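Local coordinates for cell division GTPase FtsZ, diverged (Clostridium botulinum C, PDB 3V3T), which is a diverged member of the tubulin/FtsZ family of cell division proteins, with a GTPase domain and a TubZ-like C-terminal domain, at residues G17-T22 with K177-L182; N184-M189 with S204-M209. The protein carries 1 engineered substitution. All coordinates share one frame; numbering follows the deposited sequence.

Contact 1 of 2, residues G17-T22 with K177-L182; sequences GNIVDT and KEFATL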
ATOM      1  N   GLY A  17     -11.150   2.503   3.170  1.00 31.39           N
ATOM      2  CA  GLY A  17     -12.235   1.576   2.929  1.00 30.31           C
ATOM      3  C   GLY A  17     -12.547   1.519   1.449  1.00 27.14           C
ATOM      4  O   GLY A  17     -12.803   0.451   0.889  1.00 32.71           O
ATOM      5  N   ASN A  18     -12.530   2.679   0.804  1.00 31.01           N
ATOM      6  CA  ASN A  18     -12.820   2.750  -0.628  1.00 28.94           C
ATOM      7  C   ASN A  18     -11.789   1.986  -1.443  1.00 33.19           C
ATOM      8  O   ASN A  18     -12.115   1.359  -2.452  1.00 36.46           O
ATOM      9  CB  ASN A  18     -12.912   4.211  -1.084  1.00 33.63           C
ATOM     10  CG  ASN A  18     -14.169   4.906  -0.550  1.00 44.69           C
ATOM     11  OD1 ASN A  18     -15.150   4.247  -0.183  1.00 45.43           O
ATOM     12  ND2 ASN A  18     -14.137   6.232  -0.491  1.00 43.42           N
ATOM     13  N   ILE A  19     -10.544   2.021  -0.982  1.00 31.59           N
ATOM     14  CA  ILE A  19      -9.473   1.304  -1.645  1.00 29.33           C
ATOM     15  C   ILE A  19      -9.677  -0.199  -1.563  1.00 28.29           C
ATOM     16  O   ILE A  19      -9.575  -0.910  -2.564  1.00 29.06           O
ATOM     17  CB  ILE A  19      -8.115   1.684  -1.050  1.00 32.99           C
ATOM     18  CG1 ILE A  19      -7.743   3.111  -1.490  1.00 30.63           C
ATOM     19  CG2 ILE A  19      -7.049   0.693  -1.501  1.00 33.31           C
ATOM     20  CD1 ILE A  19      -6.602   3.725  -0.717  1.00 21.42           C
ATOM     21  N   VAL A  20      -9.984  -0.688  -0.369  1.00 24.99           N
ATOM     22  CA  VAL A  20     -10.186  -2.120  -0.186  1.00 24.26           C
ATOM     23  C   VAL A  20     -11.484  -2.604  -0.820  1.00 32.24           C
ATOM     24  O   VAL A  20     -11.527  -3.688  -1.396  1.00 41.86           O
ATOM     25  CB  VAL A  20     -10.080  -2.512   1.303  1.00 28.64           C
ATOM     26  CG1 VAL A  20     -10.371  -4.006   1.506  1.00 25.72           C
ATOM     27  CG2 VAL A  20      -8.684  -2.185   1.788  1.00 22.93           C
ATOM     28  N   ASP A  21     -12.533  -1.790  -0.722  1.00 28.43           N
ATOM     29  CA  ASP A  21     -13.797  -2.076  -1.384  1.00 36.77           C
ATOM     30  C   ASP A  21     -13.581  -2.209  -2.892  1.00 40.35           C
ATOM     31  O   ASP A  21     -14.138  -3.094  -3.538  1.00 34.31           O
ATOM     32  CB  ASP A  21     -14.779  -0.943  -1.104  1.00 41.35           C
ATOM     33  CG  ASP A  21     -16.213  -1.342  -1.335  1.00 45.77           C
ATOM     34  OD1 ASP A  21     -16.520  -2.544  -1.193  1.00 50.89           O
ATOM     35  OD2 ASP A  21     -17.036  -0.451  -1.642  1.00 53.68           O
ATOM     36  N   THR A  22     -12.771  -1.320  -3.458  1.00 38.19           N
ATOM     37  CA  THR A  22     -12.467  -1.385  -4.888  1.00 37.41           C
ATOM     38  C   THR A  22     -11.709  -2.662  -5.232  1.00 37.23           C
ATOM     39  O   THR A  22     -12.056  -3.362  -6.180  1.00 43.03           O
ATOM     40  CB  THR A  22     -11.653  -0.157  -5.353  1.00 37.40           C
ATOM     41  OG1 THR A  22     -12.482   1.004  -5.280  1.00 36.51           O
ATOM     42  CG2 THR A  22     -11.166  -0.331  -6.790  1.00 33.44           C
ATOM     43  N   LYS A 177      -8.507   2.483  -8.218  1.00 33.23           N
ATOM     44  CA  LYS A 177      -8.732   1.453  -9.212  1.00 40.70           C
ATOM     45  C   LYS A 177      -7.417   0.906  -9.696  1.00 41.90           C
ATOM     46  O   LYS A 177      -7.274  -0.300  -9.895  1.00 48.16           O
ATOM     47  CB  LYS A 177      -9.503   2.009 -10.409  1.00 44.43           C
ATOM     48  CG  LYS A 177     -10.968   2.292 -10.149  1.00 59.26           C
ATOM     49  CD  LYS A 177     -11.598   2.943 -11.380  1.00 64.48           C
ATOM     50  CE  LYS A 177     -13.055   3.314 -11.145  1.00 78.45           C
ATOM     51  NZ  LYS A 177     -13.719   3.769 -12.410  1.00 89.25           N
ATOM     52  N   GLU A 178      -6.458   1.798  -9.921  1.00 40.72           N
ATOM     53  CA  GLU A 178      -5.179   1.365 -10.454  1.00 35.71           C
ATOM     54  C   GLU A 178      -4.401   0.553  -9.426  1.00 33.27           C
ATOM     55  O   GLU A 178      -3.773  -0.453  -9.774  1.00 30.22           O
ATOM     56  CB  GLU A 178      -4.350   2.545 -10.948  1.00 37.66           C
ATOM     57  CG  GLU A 178      -3.071   2.106 -11.619  1.00 42.05           C
ATOM     58  CD  GLU A 178      -2.612   3.056 -12.710  1.00 52.13           C
ATOM     59  OE1 GLU A 178      -3.380   3.989 -13.086  1.00 46.70           O
ATOM     60  OE2 GLU A 178      -1.472   2.854 -13.187  1.00 51.30           O
ATOM     61  N   PHE A 179      -4.447   0.972  -8.164  1.00 34.00           N
ATOM     62  CA  PHE A 179      -3.738   0.215  -7.140  1.00 37.02           C
ATOM     63  C   PHE A 179      -4.313  -1.176  -7.025  1.00 31.25           C
ATOM     64  O   PHE A 179      -3.574  -2.159  -6.935  1.00 32.02           O
ATOM     65  CB  PHE A 179      -3.769   0.857  -5.755  1.00 36.81           C
ATOM     66  CG  PHE A 179      -3.157  -0.028  -4.691  1.00 30.74           C
ATOM     67  CD1 PHE A 179      -1.773  -0.155  -4.591  1.00 23.76           C
ATOM     68  CD2 PHE A 179      -3.962  -0.779  -3.838  1.00 26.47           C
ATOM     69  CE1 PHE A 179      -1.196  -0.987  -3.628  1.00 28.97           C
ATOM     70  CE2 PHE A 179      -3.400  -1.610  -2.873  1.00 29.50           C
ATOM     71  CZ  PHE A 179      -2.021  -1.715  -2.758  1.00 27.30           C
ATOM     72  N   ALA A 180      -5.637  -1.262  -7.036  1.00 36.42           N
ATOM     73  CA  ALA A 180      -6.288  -2.552  -6.927  1.00 40.92           C
ATOM     74  C   ALA A 180      -5.837  -3.448  -8.076  1.00 43.23           C
ATOM     75  O   ALA A 180      -5.506  -4.622  -7.875  1.00 40.77           O
ATOM     76  CB  ALA A 180      -7.785  -2.388  -6.925  1.00 43.79           C
ATOM     77  N   THR A 181      -5.792  -2.887  -9.278  1.00 37.77           N
ATOM     78  CA  THR A 181      -5.371  -3.661 -10.439  1.00 34.58           C
ATOM     79  C   THR A 181      -3.916  -4.102 -10.296  1.00 38.20           C
ATOM     80  O   THR A 181      -3.587  -5.272 -10.512  1.00 36.92           O
ATOM     81  CB  THR A 181      -5.591  -2.881 -11.747  1.00 35.10           C
ATOM     82  OG1 THR A 181      -6.981  -2.579 -11.872  1.00 42.60           O
ATOM     83  CG2 THR A 181      -5.155  -3.699 -12.964  1.00 37.13           C
ATOM     84  N   LEU A 182      -3.044  -3.177  -9.909  1.00 32.13           N
ATOM     85  CA  LEU A 182      -1.626  -3.508  -9.820  1.00 30.11           C
ATOM     86  C   LEU A 182      -1.386  -4.563  -8.746  1.00 30.45           C
ATOM     87  O   LEU A 182      -0.625  -5.505  -8.937  1.00 31.30           O
ATOM     88  CB  LEU A 182      -0.785  -2.266  -9.552  1.00 28.80           C
ATOM     89  CG  LEU A 182      -0.698  -1.259 -10.700  1.00 34.71           C
ATOM     90  CD1 LEU A 182      -0.003   0.004 -10.228  1.00 27.79           C
ATOM     91  CD2 LEU A 182       0.043  -1.863 -11.875  1.00 30.27           C
TER
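Helix 14-26, the first helix of the Rossmann-like GTPase domain, packs against helix 172-187, the long helix that leads from that domain toward the C-terminal one, and Thr22 and Ile19 face Lys177, Phe179 and Ala180 across the join. The segment axes come within 8.9 Å and cross at -48°. Thr22 carries most of the contact through its methyl: CG2 lies 3.9 Å from Lys177 CA and 4.0 Å from Ala180 CB, settling against the backbone of the second helix beside its small alanine. With OG1 beside the backbone N (chi1 -68°) and CG2 anti to it, the hydroxyl turns back along its own helix, and Thr22 OG1 donates to Asn18 O at 2.9 Å. That bond holds the rotation that turns the methyl toward the second helix; the carbonyl also accepts from Thr22 N, on the opposite face of its plane. Deeper in, Ile19 and Phe179 cross at about a right angle, the branch methyl CG2 of Ile19 standing 4.1 Å from Phe179 CD2. Beneath this pair runs strand 122-129, whose Val128 touches Ile19 and whose Val126 touches Phe179; Leu23 and Ile26 of helix 14-26 continue the packing over Ala180.

Contact 2 of 2, residues N184-M189 with S204-M209; sequences NDFMNM and SKLLTM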
ATOM      1  N   ASN A 184      -3.563  -6.801  -7.432  1.00 29.81           N
ATOM      2  CA  ASN A 184      -4.126  -8.067  -7.854  1.00 35.39           C
ATOM      3  C   ASN A 184      -3.316  -8.716  -8.990  1.00 37.19           C
ATOM      4  O   ASN A 184      -3.132  -9.937  -9.013  1.00 42.61           O
ATOM      5  CB  ASN A 184      -5.600  -7.901  -8.231  1.00 34.52           C
ATOM      6  CG  ASN A 184      -6.282  -9.221  -8.473  1.00 47.28           C
ATOM      7  OD1 ASN A 184      -6.417 -10.044  -7.561  1.00 37.68           O
ATOM      8  ND2 ASN A 184      -6.717  -9.439  -9.707  1.00 40.16           N
ATOM      9  N   ASP A 185      -2.817  -7.906  -9.922  1.00 37.49           N
ATOM     10  CA  ASP A 185      -1.946  -8.431 -10.981  1.00 41.76           C
ATOM     11  C   ASP A 185      -0.686  -9.015 -10.366  1.00 41.76           C
ATOM     12  O   ASP A 185      -0.230 -10.086 -10.757  1.00 36.41           O
ATOM     13  CB  ASP A 185      -1.567  -7.340 -11.978  1.00 45.38           C
ATOM     14  CG  ASP A 185      -2.710  -6.969 -12.891  1.00 50.77           C
ATOM     15  OD1 ASP A 185      -3.710  -7.722 -12.937  1.00 50.34           O
ATOM     16  OD2 ASP A 185      -2.605  -5.927 -13.561  1.00 49.64           O
ATOM     17  N   PHE A 186      -0.137  -8.302  -9.386  1.00 32.90           N
ATOM     18  CA  PHE A 186       1.017  -8.773  -8.632  1.00 30.30           C
ATOM     19  C   PHE A 186       0.753 -10.166  -8.028  1.00 34.07           C
ATOM     20  O   PHE A 186       1.509 -11.108  -8.263  1.00 38.70           O
ATOM     21  CB  PHE A 186       1.389  -7.707  -7.590  1.00 30.57           C
ATOM     22  CG  PHE A 186       2.223  -8.206  -6.460  1.00 29.76           C
ATOM     23  CD1 PHE A 186       3.235  -9.113  -6.671  1.00 28.90           C
ATOM     24  CD2 PHE A 186       2.002  -7.733  -5.173  1.00 32.88           C
ATOM     25  CE1 PHE A 186       4.000  -9.555  -5.615  1.00 30.85           C
ATOM     26  CE2 PHE A 186       2.770  -8.165  -4.121  1.00 29.56           C
ATOM     27  CZ  PHE A 186       3.770  -9.078  -4.340  1.00 25.56           C
ATOM     28  N   MET A 187      -0.349 -10.311  -7.303  1.00 31.42           N
ATOM     29  CA  MET A 187      -0.734 -11.613  -6.762  1.00 33.17           C
ATOM     30  C   MET A 187      -0.996 -12.691  -7.823  1.00 45.35           C
ATOM     31  O   MET A 187      -0.958 -13.878  -7.517  1.00 38.36           O
ATOM     32  CB  MET A 187      -1.969 -11.463  -5.874  1.00 32.95           C
ATOM     33  CG  MET A 187      -1.758 -10.558  -4.677  1.00 33.46           C
ATOM     34  SD  MET A 187      -0.540 -11.247  -3.531  1.00 39.80           S
ATOM     35  CE  MET A 187       1.000 -10.711  -4.249  1.00 82.95           C
ATOM     36  N   ASN A 188      -1.279 -12.298  -9.061  1.00 45.22           N
ATOM     37  CA  ASN A 188      -1.547 -13.298 -10.105  1.00 43.20           C
ATOM     38  C   ASN A 188      -0.324 -13.786 -10.893  1.00 48.76           C
ATOM     39  O   ASN A 188      -0.481 -14.510 -11.875  1.00 56.47           O
ATOM     40  CB  ASN A 188      -2.589 -12.787 -11.105  1.00 45.43           C
ATOM     41  CG  ASN A 188      -3.985 -12.751 -10.533  1.00 47.49           C
ATOM     42  OD1 ASN A 188      -4.319 -13.493  -9.602  1.00 45.17           O
ATOM     43  ND2 ASN A 188      -4.824 -11.895 -11.102  1.00 49.94           N
ATOM     44  N   MET A 189       0.881 -13.387 -10.488  1.00 49.83           N
ATOM     45  CA  MET A 189       2.087 -13.755 -11.225  1.00 47.80           C
ATOM     46  C   MET A 189       2.371 -15.248 -11.152  1.00 58.91           C
ATOM     47  O   MET A 189       3.225 -15.759 -11.881  1.00 56.26           O
ATOM     48  CB  MET A 189       3.302 -12.973 -10.723  1.00 48.51           C
ATOM     49  CG  MET A 189       3.277 -11.504 -11.070  1.00 45.97           C
ATOM     50  SD  MET A 189       4.565 -10.605 -10.200  1.00 47.78           S
ATOM     51  CE  MET A 189       5.983 -10.948 -11.233  1.00 69.09           C
ATOM     52  N   SER A 204       5.068 -14.853  -2.059  1.00 44.81           N
ATOM     53  CA  SER A 204       5.090 -14.724  -0.601  1.00 46.14           C
ATOM     54  C   SER A 204       6.308 -13.909  -0.136  1.00 40.41           C
ATOM     55  O   SER A 204       6.169 -12.952   0.630  1.00 34.46           O
ATOM     56  CB  SER A 204       5.076 -16.109   0.058  1.00 49.61           C
ATOM     57  OG  SER A 204       5.285 -16.011   1.455  1.00 52.66           O
ATOM     58  N   LYS A 205       7.497 -14.281  -0.605  1.00 34.87           N
ATOM     59  CA  LYS A 205       8.716 -13.550  -0.241  1.00 36.63           C
ATOM     60  C   LYS A 205       8.672 -12.067  -0.617  1.00 38.13           C
ATOM     61  O   LYS A 205       9.176 -11.220   0.118  1.00 41.36           O
ATOM     62  CB  LYS A 205       9.959 -14.225  -0.838  1.00 43.98           C
ATOM     63  CG  LYS A 205      10.506 -15.337   0.051  1.00 51.10           C
ATOM     64  CD  LYS A 205      11.341 -16.339  -0.710  1.00 60.65           C
ATOM     65  CE  LYS A 205      11.777 -17.475   0.221  1.00 76.55           C
ATOM     66  NZ  LYS A 205      12.523 -18.561  -0.496  1.00 83.40           N
ATOM     67  N   LEU A 206       8.088 -11.750  -1.767  1.00 36.37           N
ATOM     68  CA  LEU A 206       7.948 -10.354  -2.159  1.00 31.48           C
ATOM     69  C   LEU A 206       6.971  -9.625  -1.216  1.00 33.84           C
ATOM     70  O   LEU A 206       7.180  -8.469  -0.879  1.00 29.91           O
ATOM     71  CB  LEU A 206       7.486 -10.236  -3.612  1.00 26.69           C
ATOM     72  CG  LEU A 206       8.496 -10.623  -4.695  1.00 31.07           C
ATOM     73  CD1 LEU A 206       7.797 -11.010  -5.993  1.00 29.87           C
ATOM     74  CD2 LEU A 206       9.543  -9.527  -4.939  1.00 31.21           C
ATOM     75  N   LEU A 207       5.911 -10.319  -0.810  1.00 35.49           N
ATOM     76  CA  LEU A 207       4.906  -9.786   0.094  1.00 38.64           C
ATOM     77  C   LEU A 207       5.445  -9.533   1.497  1.00 42.17           C
ATOM     78  O   LEU A 207       5.003  -8.613   2.185  1.00 36.77           O
ATOM     79  CB  LEU A 207       3.761 -10.783   0.224  1.00 45.01           C
ATOM     80  CG  LEU A 207       2.529 -10.608  -0.652  1.00 47.56           C
ATOM     81  CD1 LEU A 207       1.566 -11.779  -0.402  1.00 45.77           C
ATOM     82  CD2 LEU A 207       1.859  -9.250  -0.397  1.00 35.47           C
ATOM     83  N   THR A 208       6.384 -10.363   1.933  1.00 42.79           N
ATOM     84  CA  THR A 208       6.861 -10.259   3.303  1.00 45.44           C
ATOM     85  C   THR A 208       8.123  -9.403   3.439  1.00 46.36           C
ATOM     86  O   THR A 208       8.613  -9.193   4.549  1.00 44.29           O
ATOM     87  CB  THR A 208       7.038 -11.657   3.964  1.00 44.30           C
ATOM     88  OG1 THR A 208       7.998 -12.442   3.243  1.00 47.95           O
ATOM     89  CG2 THR A 208       5.714 -12.396   3.988  1.00 39.27           C
ATOM     90  N   MET A 209       8.629  -8.895   2.314  1.00 38.35           N
ATOM     91  CA  MET A 209       9.809  -8.030   2.337  1.00 33.64           C
ATOM     92  C   MET A 209       9.452  -6.679   2.941  1.00 35.91           C
ATOM     93  O   MET A 209       8.424  -6.098   2.613  1.00 37.42           O
ATOM     94  CB  MET A 209      10.378  -7.829   0.934  1.00 32.43           C
ATOM     95  CG  MET A 209      11.487  -6.796   0.871  1.00 32.82           C
ATOM     96  SD  MET A 209      12.938  -7.247   1.848  1.00 34.46           S
ATOM     97  CE  MET A 209      13.463  -8.757   1.064  1.00 33.25           C
TER
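Phe186 reaches from the last turn of helix 172-187 toward helix 200-208 and meets Leu206 and Leu207 with the far end of its ring. Phe186 CZ lies 4.0 Å from Leu206 CB, and its CE2 is 4.0 Å from Leu207 CD2, so the ring end fits between two consecutive leucines, slanted against both. Its CG is anti to the backbone N (chi1 160°), which directs the ring toward helix 200-208. Met187, the next residue, approaches Leu207 tip to tip: SD is 3.8 Å from Leu207 CD1, while CE stands 3.9 Å from Leu207 CG. Bends at chi2 (-65°) and chi3 (84°) bring both SD and CE of the methionine to Leu207, beside that leucine's contact with Phe186; the very close approach of CE to the Phe186 ring is doubtful. Val283 of strand 281-287 touches Phe186, and Thr285 of the same strand touches Leu206. The four side chains are buried and meet entirely through carbon and sulfur, so the two helices are joined here by dispersion and by exclusion of water rather than by directed polar bonds.

In the fold
Both contacts draw on helix 172-187: contact 1 uses its middle and contact 2 its C-terminal end, with centres about 16 Å apart. They follow in series along the chain, contact 1 closing a separation of 155 residues and contact 2 a short one of 15. The helix thus packs first on helix 14-26 of the GTPase domain, above strand 122-129, and then on helix 200-208, near strands 247-252 and 281-287 of the C-terminal part. This matches the tubulin/FtsZ fold, in which a long central helix connects the two domains. The two sites are consistent with this helix being packed by elements of both domains.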